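PDB 7ORX: probable benzoylformate decarboxylase from Rhodococcus jostii, which belongs to the thiamine diphosphate-dependent enzyme family and in this model carries thiamine diphosphate and a sodium ion. Local coordinates for residues 251-256 against 338-343; 222-227 against 243-248. All blocks are in the same frame, centred on the assembly; numbering follows the deposited sequence.

Both contacts lie at the central sheet domain of the chain, and their centres are about 10 Å apart. Contact 2 is the deeper one: beside the sheet, a face of helix 220-230 closes on an aromatic ring and a proline from the loop that leads to strand 252-255. Contact 1 lies about 26 Å from the centre of the chain, where that strand forms the sheet's outer edge and a proline-rich linker packs against its start. Contact 2 is apolar apart from a helix carbonyl at the ring edge, whereas contact 1 sets leucine methyls against an arginine, a serine hydroxyl and a carbonyl. S251 and A227 touch directly, joining the two.

Contact 1 of 2, residues 251-256 against 338-343; sequences SFRGVL and SPLPPL
L340 and L343 of the linker pack against S251, F252 and R253 at the start of strand 252-255. L340 meets polar atoms, the S251 hydroxyl and the R253 guanidinium, while L343 meets F252 O, R253 NH1 and the apolar CB of F252. The close part gathers around the carbonyl of F252. L343 CD2 reaches to 3.4 Å from F252 O. The other methyl of the same leucine, CD1, lies 4.3 Å from F252 CB. That carbonyl is also the acceptor for R253 NH1 at 2.9 Å. The bond is bent, with 136° at the hydrogen. Its donor stands above the carbonyl plane, 61° out of it, while F252 O stays near the plane of the guanidinium. The arginine chain bends at CD (chi2 -72°), and the bonds from NH1 to F252 O and to P250 O locate the guanidinium. Held by these two carbonyls, it offers NH1 to L343 CD2 at 3.8 Å. At the other leucine, the buried S251 puts OG 3.6 Å from L340 CD1 and binds A232 O. The packing is looser toward solvent. There R253 NH2 has both methyls of L340, CD1 and CD2, at 4.0 Å, and this arginine is partly exposed, as are the two leucines. P341 and P342, which space the leucines, are exposed. No hydrogen bond joins the two segments. Strand 252-255 pairs instead with strand 234-236 and is the outermost strand, within this chain, of a Rossmann-like parallel sheet, with the linker that follows helix 321-331 packed against its start.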
ATOM      1  N   SER C 251       4.730   7.414 -46.677  1.00 71.93           N
ATOM      2  CA  SER C 251       3.581   7.151 -45.774  1.00 70.30           C
ATOM      3  C   SER C 251       3.586   8.087 -44.560  1.00 69.31           C
ATOM      4  O   SER C 251       2.528   8.290 -43.988  1.00 68.52           O
ATOM      5  CB  SER C 251       3.547   5.727 -45.356  1.00 70.10           C
ATOM      6  OG  SER C 251       3.151   4.873 -46.441  1.00 71.91           O
ATOM      7  N   PHE C 252       4.703   8.698 -44.185  1.00 70.17           N
ATOM      8  CA  PHE C 252       4.789   9.494 -42.927  1.00 68.89           C
ATOM      9  C   PHE C 252       3.895  10.719 -43.018  1.00 69.51           C
ATOM     10  O   PHE C 252       3.989  11.408 -44.053  1.00 71.77           O
ATOM     11  CB  PHE C 252       6.212   9.949 -42.608  1.00 67.54           C
ATOM     12  CG  PHE C 252       6.331  10.484 -41.213  1.00 66.24           C
ATOM     13  CD1 PHE C 252       6.118   9.670 -40.119  1.00 64.75           C
ATOM     14  CD2 PHE C 252       6.612  11.821 -41.003  1.00 66.63           C
ATOM     15  CE1 PHE C 252       6.201  10.172 -38.839  1.00 64.45           C
ATOM     16  CE2 PHE C 252       6.706  12.333 -39.720  1.00 66.03           C
ATOM     17  CZ  PHE C 252       6.498  11.497 -38.641  1.00 66.29           C
ATOM     18  N   ARG C 253       3.061  10.950 -41.987  1.00 68.98           N
ATOM     19  CA  ARG C 253       2.117  12.104 -41.895  1.00 68.97           C
ATOM     20  C   ARG C 253       2.322  12.936 -40.629  1.00 67.33           C
ATOM     21  O   ARG C 253       1.662  13.932 -40.514  1.00 69.17           O
ATOM     22  CB  ARG C 253       0.670  11.619 -41.889  1.00 70.61           C
ATOM     23  CG  ARG C 253       0.220  10.948 -43.175  1.00 72.31           C
ATOM     24  CD  ARG C 253       0.059  11.948 -44.294  1.00 73.61           C
ATOM     25  NE  ARG C 253      -0.199  11.287 -45.561  1.00 74.46           N
ATOM     26  CZ  ARG C 253       0.742  10.844 -46.392  1.00 74.48           C
ATOM     27  NH1 ARG C 253       2.038  10.993 -46.118  1.00 72.95           N
ATOM     28  NH2 ARG C 253       0.356  10.253 -47.512  1.00 75.00           N
ATOM     29  N   GLY C 254       3.152  12.506 -39.696  1.00 66.42           N
ATOM     30  CA  GLY C 254       3.458  13.228 -38.455  1.00 65.82           C
ATOM     31  C   GLY C 254       2.880  12.568 -37.215  1.00 65.61           C
ATOM     32  O   GLY C 254       2.642  11.356 -37.213  1.00 67.05           O
ATOM     33  N   VAL C 255       2.695  13.369 -36.178  1.00 64.62           N
ATOM     34  CA  VAL C 255       2.256  12.949 -34.834  1.00 64.65           C
ATOM     35  C   VAL C 255       0.789  13.312 -34.673  1.00 65.41           C
ATOM     36  O   VAL C 255       0.437  14.397 -34.958  1.00 67.83           O
ATOM     37  CB  VAL C 255       3.139  13.616 -33.782  1.00 64.45           C
ATOM     38  CG1 VAL C 255       2.667  13.352 -32.368  1.00 65.65           C
ATOM     39  CG2 VAL C 255       4.570  13.152 -33.933  1.00 64.28           C
ATOM     40  N   LEU C 256      -0.040  12.392 -34.211  1.00 65.90           N
ATOM     41  CA  LEU C 256      -1.463  12.670 -33.936  1.00 65.44           C
ATOM     42  C   LEU C 256      -1.492  13.664 -32.791  1.00 65.42           C
ATOM     43  O   LEU C 256      -0.642  13.616 -31.917  1.00 64.36           O
ATOM     44  CB  LEU C 256      -2.166  11.356 -33.589  1.00 64.68           C
ATOM     45  CG  LEU C 256      -2.432  10.486 -34.800  1.00 64.61           C
ATOM     46  CD1 LEU C 256      -3.102   9.192 -34.416  1.00 65.06           C
ATOM     47  CD2 LEU C 256      -3.301  11.214 -35.790  1.00 65.25           C
ATOM     48  N   SER C 338      -2.645   3.317 -55.527  1.00 79.62           N
ATOM     49  CA  SER C 338      -1.350   3.795 -56.084  1.00 78.80           C
ATOM     50  C   SER C 338      -0.371   3.996 -54.934  1.00 78.06           C
ATOM     51  O   SER C 338      -0.772   4.477 -53.878  1.00 76.87           O
ATOM     52  CB  SER C 338      -1.482   5.055 -56.906  1.00 79.18           C
ATOM     53  OG  SER C 338      -2.476   4.935 -57.910  1.00 79.42           O
ATOM     54  N   PRO C 339       0.920   3.620 -55.091  1.00 79.08           N
ATOM     55  CA  PRO C 339       1.951   3.928 -54.101  1.00 78.78           C
ATOM     56  C   PRO C 339       1.954   5.418 -53.784  1.00 77.36           C
ATOM     57  O   PRO C 339       1.774   6.155 -54.681  1.00 80.21           O
ATOM     58  CB  PRO C 339       3.279   3.553 -54.798  1.00 80.42           C
ATOM     59  CG  PRO C 339       2.879   2.488 -55.799  1.00 81.53           C
ATOM     60  CD  PRO C 339       1.459   2.839 -56.217  1.00 81.56           C
ATOM     61  N   LEU C 340       2.173   5.818 -52.548  1.00 76.20           N
ATOM     62  CA  LEU C 340       1.986   7.242 -52.119  1.00 76.08           C
ATOM     63  C   LEU C 340       3.129   8.106 -52.665  1.00 75.42           C
ATOM     64  O   LEU C 340       4.256   7.651 -52.829  1.00 74.93           O
ATOM     65  CB  LEU C 340       1.863   7.325 -50.593  1.00 75.86           C
ATOM     66  CG  LEU C 340       0.584   6.690 -50.011  1.00 76.75           C
ATOM     67  CD1 LEU C 340       0.704   6.435 -48.520  1.00 75.73           C
ATOM     68  CD2 LEU C 340      -0.649   7.528 -50.311  1.00 76.98           C
ATOM     69  N   PRO C 341       2.871   9.386 -53.036  1.00 74.98           N
ATOM     70  CA  PRO C 341       3.925  10.254 -53.571  1.00 74.36           C
ATOM     71  C   PRO C 341       4.984  10.585 -52.518  1.00 72.94           C
ATOM     72  O   PRO C 341       4.701  10.545 -51.319  1.00 71.71           O
ATOM     73  CB  PRO C 341       3.175  11.498 -54.054  1.00 73.98           C
ATOM     74  CG  PRO C 341       1.876  11.502 -53.316  1.00 74.24           C
ATOM     75  CD  PRO C 341       1.551  10.049 -53.016  1.00 75.05           C
ATOM     76  N   PRO C 342       6.233  10.910 -52.914  1.00 72.81           N
ATOM     77  CA  PRO C 342       7.204  11.511 -52.007  1.00 74.09           C
ATOM     78  C   PRO C 342       6.666  12.770 -51.279  1.00 75.42           C
ATOM     79  O   PRO C 342       5.852  13.545 -51.826  1.00 74.20           O
ATOM     80  CB  PRO C 342       8.340  11.982 -52.973  1.00 73.63           C
ATOM     81  CG  PRO C 342       8.238  11.065 -54.164  1.00 73.29           C
ATOM     82  CD  PRO C 342       6.754  10.858 -54.297  1.00 73.65           C
ATOM     83  N   LEU C 343       7.129  12.978 -50.047  1.00 76.76           N
ATOM     84  CA  LEU C 343       6.707  14.116 -49.203  1.00 76.55           C
ATOM     85  C   LEU C 343       7.201  15.388 -49.855  1.00 78.14           C
ATOM     86  O   LEU C 343       8.228  15.320 -50.538  1.00 79.33           O
ATOM     87  CB  LEU C 343       7.301  13.972 -47.804  1.00 75.06           C
ATOM     88  CG  LEU C 343       6.726  12.817 -46.992  1.00 73.25           C
ATOM     89  CD1 LEU C 343       7.354  12.792 -45.618  1.00 73.24           C
ATOM     90  CD2 LEU C 343       5.218  12.896 -46.882  1.00 72.74           C
TER

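Contact 2 of 2, residues 222-227 against 243-248; sequences DAVLLA and CPFPTR
The carbonyl oxygen of A223 accepts the helical hydrogen bond from A227 N at 3.0 Å. It also faces the edge of the F245 ring, with CE1 3.8 Å from A223 O and the oxygen near the ring plane. F245 has CG anti to its backbone N (chi1 -159°), and the ring reaches the helix, its CD1, CE1 and CZ atoms meeting residues 223 to 227, about one turn. CD1 meets A223 CB. CE1 lies 3.6 Å from V224 CA. CZ touches A227 CB at 4.0 Å. Helix 220-230 is the crossover between parallel strands 206-210 and 234-236, a beta-alpha-beta unit of the Rossmann-like central domain, and F245 also touches L210 and V234 on these strands. V224 CG2 lies on the same side of the F245 ring plane as P246 CD. This methyl touches both F245 CE1 (3.7 Å) and P246 CD (3.4 Å). P246 in turn sets CD above one face of the F245 ring, displaced toward the rim. H249 meets F245 edge-to-face. Further along the loop, T247 OG1 bonds to M390 O and L392 N, tying it to the segment just after helix 383-389.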
ATOM      1  N   ASP C 222       9.764  -3.462 -40.741  1.00 76.21           N
ATOM      2  CA  ASP C 222       8.553  -4.281 -41.014  1.00 77.20           C
ATOM      3  C   ASP C 222       7.311  -3.378 -41.020  1.00 73.05           C
ATOM      4  O   ASP C 222       6.394  -3.610 -41.797  1.00 70.14           O
ATOM      5  CB  ASP C 222       8.438  -5.436 -40.002  1.00 80.97           C
ATOM      6  CG  ASP C 222       9.582  -6.443 -40.120  1.00 88.02           C
ATOM      7  OD1 ASP C 222       9.834  -6.890 -41.261  1.00 94.55           O
ATOM      8  OD2 ASP C 222      10.190  -6.829 -39.068  1.00 93.90           O
ATOM      9  N   ALA C 223       7.266  -2.377 -40.158  1.00 71.21           N
ATOM     10  CA  ALA C 223       6.243  -1.324 -40.216  1.00 71.84           C
ATOM     11  C   ALA C 223       6.318  -0.647 -41.594  1.00 72.76           C
ATOM     12  O   ALA C 223       5.261  -0.405 -42.209  1.00 73.66           O
ATOM     13  CB  ALA C 223       6.508  -0.330 -39.137  1.00 73.80           C
ATOM     14  N   VAL C 224       7.530  -0.348 -42.070  1.00 71.09           N
ATOM     15  CA  VAL C 224       7.731   0.288 -43.401  1.00 71.28           C
ATOM     16  C   VAL C 224       7.136  -0.638 -44.447  1.00 71.09           C
ATOM     17  O   VAL C 224       6.338  -0.159 -45.268  1.00 71.66           O
ATOM     18  CB  VAL C 224       9.201   0.618 -43.710  1.00 71.75           C
ATOM     19  CG1 VAL C 224       9.429   0.745 -45.202  1.00 73.27           C
ATOM     20  CG2 VAL C 224       9.663   1.874 -42.984  1.00 70.65           C
ATOM     21  N   LEU C 225       7.508  -1.920 -44.414  1.00 71.39           N
ATOM     22  CA  LEU C 225       7.108  -2.847 -45.495  1.00 70.38           C
ATOM     23  C   LEU C 225       5.581  -2.948 -45.506  1.00 68.63           C
ATOM     24  O   LEU C 225       4.974  -2.970 -46.578  1.00 68.09           O
ATOM     25  CB  LEU C 225       7.804  -4.179 -45.266  1.00 72.58           C
ATOM     26  CG  LEU C 225       7.425  -5.278 -46.260  1.00 75.42           C
ATOM     27  CD1 LEU C 225       7.627  -4.836 -47.708  1.00 76.84           C
ATOM     28  CD2 LEU C 225       8.212  -6.528 -45.955  1.00 75.83           C
ATOM     29  N   LEU C 226       4.967  -2.932 -44.339  1.00 67.84           N
ATOM     30  CA  LEU C 226       3.496  -3.061 -44.187  1.00 69.05           C
ATOM     31  C   LEU C 226       2.800  -1.826 -44.758  1.00 69.61           C
ATOM     32  O   LEU C 226       1.815  -1.995 -45.468  1.00 69.77           O
ATOM     33  CB  LEU C 226       3.151  -3.264 -42.704  1.00 68.38           C
ATOM     34  CG  LEU C 226       1.657  -3.380 -42.401  1.00 68.81           C
ATOM     35  CD1 LEU C 226       1.035  -4.530 -43.194  1.00 68.68           C
ATOM     36  CD2 LEU C 226       1.407  -3.585 -40.908  1.00 68.78           C
ATOM     37  N   ALA C 227       3.297  -0.623 -44.446  1.00 70.93           N
ATOM     38  CA  ALA C 227       2.798   0.639 -45.026  1.00 72.58           C
ATOM     39  C   ALA C 227       2.954   0.602 -46.548  1.00 74.53           C
ATOM     40  O   ALA C 227       1.997   1.029 -47.221  1.00 78.00           O
ATOM     41  CB  ALA C 227       3.511   1.822 -44.412  1.00 73.90           C
ATOM     42  N   CYS C 243      10.547   7.284 -31.920  1.00 67.40           N
ATOM     43  CA  CYS C 243      10.136   7.429 -33.320  1.00 67.26           C
ATOM     44  C   CYS C 243      10.157   6.055 -33.975  1.00 66.91           C
ATOM     45  O   CYS C 243      11.213   5.454 -34.136  1.00 67.81           O
ATOM     46  CB  CYS C 243      11.072   8.349 -34.079  1.00 68.40           C
ATOM     47  SG  CYS C 243      10.616   8.441 -35.826  1.00 72.25           S
ATOM     48  N   PRO C 244       8.989   5.491 -34.294  1.00 65.94           N
ATOM     49  CA  PRO C 244       8.905   4.143 -34.828  1.00 67.39           C
ATOM     50  C   PRO C 244       8.934   3.999 -36.348  1.00 68.26           C
ATOM     51  O   PRO C 244       8.693   2.910 -36.871  1.00 70.82           O
ATOM     52  CB  PRO C 244       7.522   3.713 -34.331  1.00 67.09           C
ATOM     53  CG  PRO C 244       6.729   4.986 -34.415  1.00 67.78           C
ATOM     54  CD  PRO C 244       7.688   6.037 -33.927  1.00 66.43           C
ATOM     55  N   PHE C 245       9.230   5.070 -37.059  1.00 67.81           N
ATOM     56  CA  PHE C 245       9.093   5.045 -38.537  1.00 68.01           C
ATOM     57  C   PHE C 245       9.983   6.102 -39.157  1.00 68.36           C
ATOM     58  O   PHE C 245      10.166   7.154 -38.560  1.00 68.87           O
ATOM     59  CB  PHE C 245       7.642   5.349 -38.877  1.00 67.38           C
ATOM     60  CG  PHE C 245       7.211   4.893 -40.231  1.00 66.75           C
ATOM     61  CD1 PHE C 245       6.899   3.567 -40.451  1.00 66.02           C
ATOM     62  CD2 PHE C 245       7.044   5.802 -41.251  1.00 66.56           C
ATOM     63  CE1 PHE C 245       6.473   3.137 -41.693  1.00 66.08           C
ATOM     64  CE2 PHE C 245       6.602   5.373 -42.498  1.00 67.16           C
ATOM     65  CZ  PHE C 245       6.333   4.035 -42.726  1.00 67.48           C
ATOM     66  N   PRO C 246      10.519   5.883 -40.372  1.00 69.14           N
ATOM     67  CA  PRO C 246      11.304   6.926 -41.046  1.00 68.90           C
ATOM     68  C   PRO C 246      10.441   8.181 -41.305  1.00 67.54           C
ATOM     69  O   PRO C 246       9.411   8.057 -41.889  1.00 67.02           O
ATOM     70  CB  PRO C 246      11.778   6.258 -42.353  1.00 69.31           C
ATOM     71  CG  PRO C 246      11.417   4.797 -42.285  1.00 69.04           C
ATOM     72  CD  PRO C 246      10.406   4.650 -41.155  1.00 69.55           C
ATOM     73  N   THR C 247      10.860   9.361 -40.860  1.00 68.23           N
ATOM     74  CA  THR C 247      10.060  10.621 -40.995  1.00 69.14           C
ATOM     75  C   THR C 247      10.046  11.167 -42.422  1.00 69.00           C
ATOM     76  O   THR C 247       9.316  12.140 -42.617  1.00 72.69           O
ATOM     77  CB  THR C 247      10.546  11.752 -40.081  1.00 68.15           C
ATOM     78  OG1 THR C 247      11.821  12.223 -40.520  1.00 67.52           O
ATOM     79  CG2 THR C 247      10.571  11.309 -38.631  1.00 67.75           C
ATOM     80  N   ARG C 248      10.812  10.606 -43.363  1.00 69.28           N
ATOM     81  CA  ARG C 248      10.776  11.109 -44.773  1.00 71.18           C
ATOM     82  C   ARG C 248      10.305   9.968 -45.691  1.00 71.21           C
ATOM     83  O   ARG C 248      10.491  10.007 -46.892  1.00 74.17           O
ATOM     84  CB  ARG C 248      12.106  11.733 -45.221  1.00 70.25           C
ATOM     85  CG  ARG C 248      12.619  12.835 -44.308  1.00 71.21           C
ATOM     86  CD  ARG C 248      11.664  14.016 -44.218  1.00 72.32           C
ATOM     87  NE  ARG C 248      11.647  14.795 -45.474  1.00 74.33           N
ATOM     88  CZ  ARG C 248      10.647  15.609 -45.832  1.00 76.61           C
ATOM     89  NH1 ARG C 248       9.610  15.779 -45.030  1.00 77.77           N
ATOM     90  NH2 ARG C 248      10.668  16.256 -46.984  1.00 77.83           N
TER